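PDB 6RIW: ORF10 from Moritella marina, which probably condenses acyl units during fatty acid synthesis, being the ketosynthase–chain length factor didomain of a longer polyunsaturated fatty acid synthase protein. Local coordinates for residues A[115-120]-A[183-188]; A[354-359]-A[409-414]. All blocks are in the same frame, centred on the assembly; numbering follows the deposited sequence.

In the fold
Contacts 1 and 2 both lie in the first ketosynthase-family half of the didomain and follow one another along the chain. Their centres are about 37 Å apart and their nearest atoms about 24 Å apart, so they do not touch. Contact 1 is the deeper, its centre about 17 Å from the centre of the chain. It pairs an inner strand with the lead-in to strand 189-193, which in turn meets strand 659-663 of the chain length factor half. The centre of contact 2 lies about 35 Å from that of the chain, where a loop lines short strand 358-360, the parallel neighbour of strand 327-329. The magnesium site at Met1 and Lys286 is separate from both.

Contact 1: A[115-120]-A[183-188]; sequences CGVILG and AGLGGS
Strand 115-120 of the thiolase fold, through Cys115 and Val117, begins its parallel pairing with the next strand on Gly187 and Ser188, the residues that lead into strand 189-193. Gly187 N donates to Cys115 O at 2.9 Å from above the carbonyl plane, bent to 136° at the hydrogen. Val117 N donates to Ser188 O, also at 2.9 Å. A regular parallel pair would use one loop residue for both bonds; here two share the task, and the approach is tight, with Gly116 CA 3.0 Å from Ser188 O. A CB on Gly116 would collide with that oxygen, and one on Gly187 with Cys115 O.

Leu185 supplies the apolar half of the contact, just after Gly184 has ended helix 174-183 in a Schellman motif. With CG anti to its carbonyl carbon (chi1 -49°), Leu185 sets its branch beside the strand. The two methyls divide the strand: CD2 faces Cys115 CB, whereas CD1 lies against Val117, whose side chain crosses that of Leu185 at about a right angle. Leu219 of strand 217-224 touches both Val117 and Leu185. Ser188 OG turns to the other half of the didomain and hydrogen-bonds Glu674 OE2. Leu185 CB lies 3.5 Å from Cys115 O; between side chains the closest approach is Val117 CG1 to Leu185 CD1, 3.8 Å.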
ATOM      1  N   CYS A 115     -16.925 -14.997   0.049  1.00 18.71           N
ATOM      2  CA  CYS A 115     -16.326 -14.074   1.008  1.00 16.33           C
ATOM      3  C   CYS A 115     -15.092 -13.430   0.384  1.00 17.00           C
ATOM      4  O   CYS A 115     -14.262 -14.127  -0.211  1.00 17.07           O
ATOM      5  CB  CYS A 115     -15.929 -14.805   2.291  1.00 16.26           C
ATOM      6  SG  CYS A 115     -15.328 -13.760   3.649  1.00 20.51           S
ATOM      7  N   GLY A 116     -14.981 -12.107   0.504  1.00 16.30           N
ATOM      8  CA  GLY A 116     -13.810 -11.382   0.061  1.00 16.07           C
ATOM      9  C   GLY A 116     -13.034 -10.835   1.252  1.00 14.73           C
ATOM     10  O   GLY A 116     -13.397 -11.052   2.409  1.00 15.45           O
ATOM     11  N   VAL A 117     -11.940 -10.129   0.952  1.00 14.55           N
ATOM     12  CA  VAL A 117     -11.135  -9.519   2.019  1.00 12.38           C
ATOM     13  C   VAL A 117     -10.517  -8.220   1.508  1.00 16.45           C
ATOM     14  O   VAL A 117      -9.987  -8.174   0.399  1.00 13.80           O
ATOM     15  CB  VAL A 117     -10.054 -10.476   2.567  1.00 15.92           C
ATOM     16  CG1 VAL A 117      -9.205 -11.093   1.437  1.00 16.52           C
ATOM     17  CG2 VAL A 117      -9.179  -9.758   3.617  1.00 15.56           C
ATOM     18  N   ILE A 118     -10.613  -7.154   2.311  1.00 13.41           N
ATOM     19  CA  ILE A 118      -9.933  -5.886   2.040  1.00 13.80           C
ATOM     20  C   ILE A 118      -9.015  -5.580   3.218  1.00 14.97           C
ATOM     21  O   ILE A 118      -9.464  -5.535   4.369  1.00 14.90           O
ATOM     22  CB  ILE A 118     -10.930  -4.733   1.789  1.00 12.96           C
ATOM     23  CG1 ILE A 118     -11.797  -5.055   0.567  1.00 13.97           C
ATOM     24  CG2 ILE A 118     -10.181  -3.424   1.562  1.00 11.36           C
ATOM     25  CD1 ILE A 118     -12.948  -4.058   0.343  1.00 15.21           C
ATOM     26  N   LEU A 119      -7.727  -5.352   2.936  1.00 12.10           N
ATOM     27  CA  LEU A 119      -6.703  -5.288   3.977  1.00 11.23           C
ATOM     28  C   LEU A 119      -5.986  -3.947   3.909  1.00 12.87           C
ATOM     29  O   LEU A 119      -5.353  -3.648   2.897  1.00 12.35           O
ATOM     30  CB  LEU A 119      -5.686  -6.425   3.794  1.00 11.18           C
ATOM     31  CG  LEU A 119      -4.507  -6.471   4.769  1.00 14.49           C
ATOM     32  CD1 LEU A 119      -5.007  -6.936   6.127  1.00 15.43           C
ATOM     33  CD2 LEU A 119      -3.399  -7.400   4.220  1.00 16.48           C
ATOM     34  N   GLY A 120      -6.055  -3.154   4.979  1.00 13.54           N
ATOM     35  CA  GLY A 120      -5.189  -1.979   5.061  1.00 11.47           C
ATOM     36  C   GLY A 120      -3.749  -2.398   5.338  1.00 14.35           C
ATOM     37  O   GLY A 120      -3.488  -3.303   6.137  1.00 14.00           O
ATOM     38  N   ALA A 183      -7.081 -19.037   3.600  1.00 17.48           N
ATOM     39  CA  ALA A 183      -8.369 -19.273   4.233  1.00 20.83           C
ATOM     40  C   ALA A 183      -9.418 -19.819   3.266  1.00 21.04           C
ATOM     41  O   ALA A 183     -10.541 -20.077   3.686  1.00 23.57           O
ATOM     42  CB  ALA A 183      -8.887 -17.988   4.886  1.00 17.80           C
ATOM     43  N   GLY A 184      -9.089 -19.993   1.987  1.00 19.64           N
ATOM     44  CA  GLY A 184     -10.063 -20.519   1.047  1.00 20.06           C
ATOM     45  C   GLY A 184     -11.162 -19.560   0.653  1.00 21.69           C
ATOM     46  O   GLY A 184     -12.285 -19.992   0.378  1.00 21.65           O
ATOM     47  N   LEU A 185     -10.872 -18.267   0.599  1.00 18.67           N
ATOM     48  CA  LEU A 185     -11.861 -17.269   0.194  1.00 19.42           C
ATOM     49  C   LEU A 185     -12.025 -17.221  -1.326  1.00 21.60           C
ATOM     50  O   LEU A 185     -11.035 -17.142  -2.059  1.00 20.50           O
ATOM     51  CB  LEU A 185     -11.426 -15.892   0.687  1.00 18.94           C
ATOM     52  CG  LEU A 185     -11.024 -15.813   2.151  1.00 20.01           C
ATOM     53  CD1 LEU A 185     -10.809 -14.338   2.487  1.00 20.32           C
ATOM     54  CD2 LEU A 185     -12.120 -16.444   3.021  1.00 16.93           C
ATOM     55  N   GLY A 186     -13.270 -17.200  -1.798  1.00 20.88           N
ATOM     56  CA  GLY A 186     -13.518 -17.151  -3.230  1.00 17.32           C
ATOM     57  C   GLY A 186     -13.959 -15.816  -3.810  1.00 21.01           C
ATOM     58  O   GLY A 186     -14.265 -15.732  -5.008  1.00 18.70           O
ATOM     59  N   GLY A 187     -14.006 -14.760  -2.994  1.00 15.38           N
ATOM     60  CA  GLY A 187     -14.475 -13.462  -3.432  1.00 19.44           C
ATOM     61  C   GLY A 187     -13.324 -12.508  -3.735  1.00 19.04           C
ATOM     62  O   GLY A 187     -12.169 -12.906  -3.870  1.00 18.25           O
ATOM     63  N   SER A 188     -13.669 -11.231  -3.890  1.00 16.82           N
ATOM     64  CA  SER A 188     -12.681 -10.219  -4.274  1.00 18.81           C
ATOM     65  C   SER A 188     -11.702  -9.956  -3.139  1.00 17.03           C
ATOM     66  O   SER A 188     -12.041 -10.075  -1.959  1.00 18.41           O
ATOM     67  CB  SER A 188     -13.363  -8.900  -4.650  1.00 21.21           C
ATOM     68  OG  SER A 188     -14.343  -9.092  -5.641  1.00 27.79           O
TER

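Contact 2: A[354-359]-A[409-414]; sequences NNKPLL and GEQMPT
Gln411 lies against residues 356-359, closing a 3-10 turn whose Met412 N bonds back to Gly409 O, beside short strand 358-360 of the ketosynthase fold. Its CB meets Pro357 O at 3.6 Å. CG touches two carbonyl oxygens that lie to one side of it, Pro357 O at the same distance as from CB and Lys356 O at 3.7 Å; Pro357 O is buried without a polar partner. The chain then bends (chi2 77°), which brings CD near Lys356 CB; beyond it, NE2 comes to 3.8 Å from Lys356 CD. The other tip atom, OE1, accepts a hydrogen bond from Thr408 N, while Lys356 NZ bonds to Tyr406 O and lies in cation-pi contact with the Tyr406 ring. An alanine in place of Gln411 would probably open a gap beside the aliphatic part of Lys356 and leave Thr408 N without its side-chain acceptor.

The backbone of Gln411 makes the direct polar link: Leu359 N donates to Gln411 O at 2.7 Å, and Leu358 CA offers the same oxygen a CA-H contact. On its other flank, strand 358-360 bonds from Leu358 to Asp326 and Ile328. Beyond Gln411, Pro413 CG packs on Leu358 CD1 at 4.0 Å. One water completes the join, donating to Leu359 O at 2.7 Å and to Pro413 O at 2.8 Å.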
ATOM      1  N   ASN A 354     -26.433  20.637  19.331  1.00 32.72           N
ATOM      2  CA  ASN A 354     -26.270  20.790  20.775  1.00 36.65           C
ATOM      3  C   ASN A 354     -26.016  19.458  21.471  1.00 37.27           C
ATOM      4  O   ASN A 354     -26.562  19.181  22.541  1.00 32.14           O
ATOM      5  CB  ASN A 354     -27.471  21.503  21.389  1.00 40.80           C
ATOM      6  CG  ASN A 354     -27.148  22.915  21.756  1.00 47.48           C
ATOM      7  OD1 ASN A 354     -26.233  23.164  22.552  1.00 46.57           O
ATOM      8  ND2 ASN A 354     -27.867  23.863  21.159  1.00 49.45           N
ATOM      9  N   ASN A 355     -25.153  18.636  20.879  1.00 31.54           N
ATOM     10  CA  ASN A 355     -24.763  17.369  21.471  1.00 32.83           C
ATOM     11  C   ASN A 355     -23.299  17.422  21.900  1.00 29.22           C
ATOM     12  O   ASN A 355     -22.458  18.032  21.233  1.00 29.71           O
ATOM     13  CB  ASN A 355     -25.009  16.227  20.482  1.00 32.51           C
ATOM     14  CG  ASN A 355     -24.775  14.857  21.092  1.00 33.40           C
ATOM     15  OD1 ASN A 355     -24.737  14.699  22.317  1.00 32.18           O
ATOM     16  ND2 ASN A 355     -24.613  13.853  20.230  1.00 27.64           N
ATOM     17  N   LYS A 356     -22.995  16.792  23.026  1.00 31.45           N
ATOM     18  CA  LYS A 356     -21.635  16.738  23.556  1.00 29.55           C
ATOM     19  C   LYS A 356     -21.333  15.291  23.890  1.00 31.59           C
ATOM     20  O   LYS A 356     -21.342  14.897  25.063  1.00 27.16           O
ATOM     21  CB  LYS A 356     -21.472  17.630  24.787  1.00 32.95           C
ATOM     22  CG  LYS A 356     -21.638  19.093  24.488  1.00 33.04           C
ATOM     23  CD  LYS A 356     -21.277  19.929  25.705  1.00 33.34           C
ATOM     24  CE  LYS A 356     -21.278  21.394  25.359  1.00 33.68           C
ATOM     25  NZ  LYS A 356     -20.330  22.126  26.226  1.00 38.04           N
ATOM     26  N   PRO A 357     -21.069  14.463  22.881  1.00 27.77           N
ATOM     27  CA  PRO A 357     -20.772  13.057  23.154  1.00 27.18           C
ATOM     28  C   PRO A 357     -19.497  12.917  23.972  1.00 22.57           C
ATOM     29  O   PRO A 357     -18.611  13.777  23.955  1.00 25.87           O
ATOM     30  CB  PRO A 357     -20.616  12.435  21.753  1.00 26.24           C
ATOM     31  CG  PRO A 357     -20.292  13.571  20.857  1.00 30.29           C
ATOM     32  CD  PRO A 357     -21.013  14.780  21.442  1.00 29.40           C
ATOM     33  N   LEU A 358     -19.421  11.806  24.700  1.00 25.74           N
ATOM     34  CA  LEU A 358     -18.175  11.422  25.346  1.00 24.69           C
ATOM     35  C   LEU A 358     -17.122  11.141  24.281  1.00 27.71           C
ATOM     36  O   LEU A 358     -17.450  10.778  23.151  1.00 24.04           O
ATOM     37  CB  LEU A 358     -18.385  10.187  26.223  1.00 26.53           C
ATOM     38  CG  LEU A 358     -19.359  10.415  27.385  1.00 28.82           C
ATOM     39  CD1 LEU A 358     -19.394   9.226  28.323  1.00 24.60           C
ATOM     40  CD2 LEU A 358     -18.988  11.707  28.124  1.00 26.97           C
ATOM     41  N   LEU A 359     -15.849  11.323  24.647  1.00 25.73           N
ATOM     42  CA  LEU A 359     -14.738  11.205  23.709  1.00 24.98           C
ATOM     43  C   LEU A 359     -13.628  10.358  24.313  1.00 28.88           C
ATOM     44  O   LEU A 359     -13.418  10.363  25.529  1.00 24.66           O
ATOM     45  CB  LEU A 359     -14.164  12.571  23.336  1.00 25.68           C
ATOM     46  CG  LEU A 359     -15.082  13.724  22.944  1.00 27.89           C
ATOM     47  CD1 LEU A 359     -14.252  15.009  22.900  1.00 25.16           C
ATOM     48  CD2 LEU A 359     -15.740  13.460  21.596  1.00 24.06           C
ATOM     49  N   GLY A 409     -12.666  18.403  29.323  1.00 31.47           N
ATOM     50  CA  GLY A 409     -12.449  17.176  30.070  1.00 31.17           C
ATOM     51  C   GLY A 409     -13.709  16.566  30.652  1.00 32.16           C
ATOM     52  O   GLY A 409     -13.711  15.376  30.990  1.00 28.66           O
ATOM     53  N   GLU A 410     -14.788  17.346  30.782  1.00 31.03           N
ATOM     54  CA  GLU A 410     -16.049  16.767  31.226  1.00 30.53           C
ATOM     55  C   GLU A 410     -16.586  15.731  30.240  1.00 32.26           C
ATOM     56  O   GLU A 410     -17.381  14.867  30.631  1.00 30.00           O
ATOM     57  CB  GLU A 410     -17.091  17.870  31.450  1.00 38.86           C
ATOM     58  CG  GLU A 410     -18.466  17.345  31.872  1.00 46.10           C
ATOM     59  CD  GLU A 410     -19.202  18.262  32.832  1.00 57.91           C
ATOM     60  OE1 GLU A 410     -19.485  17.823  33.975  1.00 60.87           O
ATOM     61  OE2 GLU A 410     -19.505  19.411  32.437  1.00 59.70           O
ATOM     62  N   GLN A 411     -16.169  15.783  28.977  1.00 30.83           N
ATOM     63  CA  GLN A 411     -16.590  14.799  27.988  1.00 29.41           C
ATOM     64  C   GLN A 411     -15.566  13.689  27.777  1.00 31.41           C
ATOM     65  O   GLN A 411     -15.738  12.886  26.857  1.00 28.20           O
ATOM     66  CB  GLN A 411     -16.876  15.476  26.645  1.00 30.36           C
ATOM     67  CG  GLN A 411     -18.199  16.202  26.585  1.00 31.74           C
ATOM     68  CD  GLN A 411     -18.152  17.541  27.315  1.00 34.72           C
ATOM     69  OE1 GLN A 411     -17.212  18.321  27.154  1.00 31.07           O
ATOM     70  NE2 GLN A 411     -19.172  17.803  28.128  1.00 34.71           N
ATOM     71  N   MET A 412     -14.505  13.626  28.583  1.00 29.16           N
ATOM     72  CA  MET A 412     -13.428  12.658  28.360  1.00 28.99           C
ATOM     73  C   MET A 412     -13.248  11.729  29.556  1.00 28.48           C
ATOM     74  O   MET A 412     -12.504  12.059  30.497  1.00 33.04           O
ATOM     75  CB  MET A 412     -12.123  13.386  28.044  1.00 28.10           C
ATOM     76  CG  MET A 412     -12.274  14.503  27.021  1.00 31.13           C
ATOM     77  SD  MET A 412     -10.744  15.422  26.833  1.00 31.95           S
ATOM     78  CE  MET A 412     -11.229  16.710  25.684  1.00 34.24           C
ATOM     79  N   PRO A 413     -13.866  10.551  29.546  1.00 29.73           N
ATOM     80  CA  PRO A 413     -13.715   9.615  30.670  1.00 29.63           C
ATOM     81  C   PRO A 413     -12.261   9.236  30.908  1.00 32.48           C
ATOM     82  O   PRO A 413     -11.530   8.879  29.979  1.00 29.77           O
ATOM     83  CB  PRO A 413     -14.543   8.397  30.233  1.00 31.74           C
ATOM     84  CG  PRO A 413     -15.449   8.899  29.168  1.00 33.33           C
ATOM     85  CD  PRO A 413     -14.746  10.027  28.489  1.00 30.58           C
ATOM     86  N   THR A 414     -11.848   9.325  32.173  1.00 27.61           N
ATOM     87  CA  THR A 414     -10.533   8.903  32.637  1.00 30.23           C
ATOM     88  C   THR A 414     -10.638   7.729  33.602  1.00 33.22           C
ATOM     89  O   THR A 414      -9.639   7.326  34.207  1.00 33.67           O
ATOM     90  CB  THR A 414      -9.816  10.083  33.289  1.00 37.34           C
ATOM     91  OG1 THR A 414     -10.560  10.496  34.445  1.00 37.53           O
ATOM     92  CG2 THR A 414      -9.727  11.246  32.305  1.00 32.83           C
TER
HETATM   93  O   HOH W   1     -11.513   9.710  27.256  1.00 36.06           O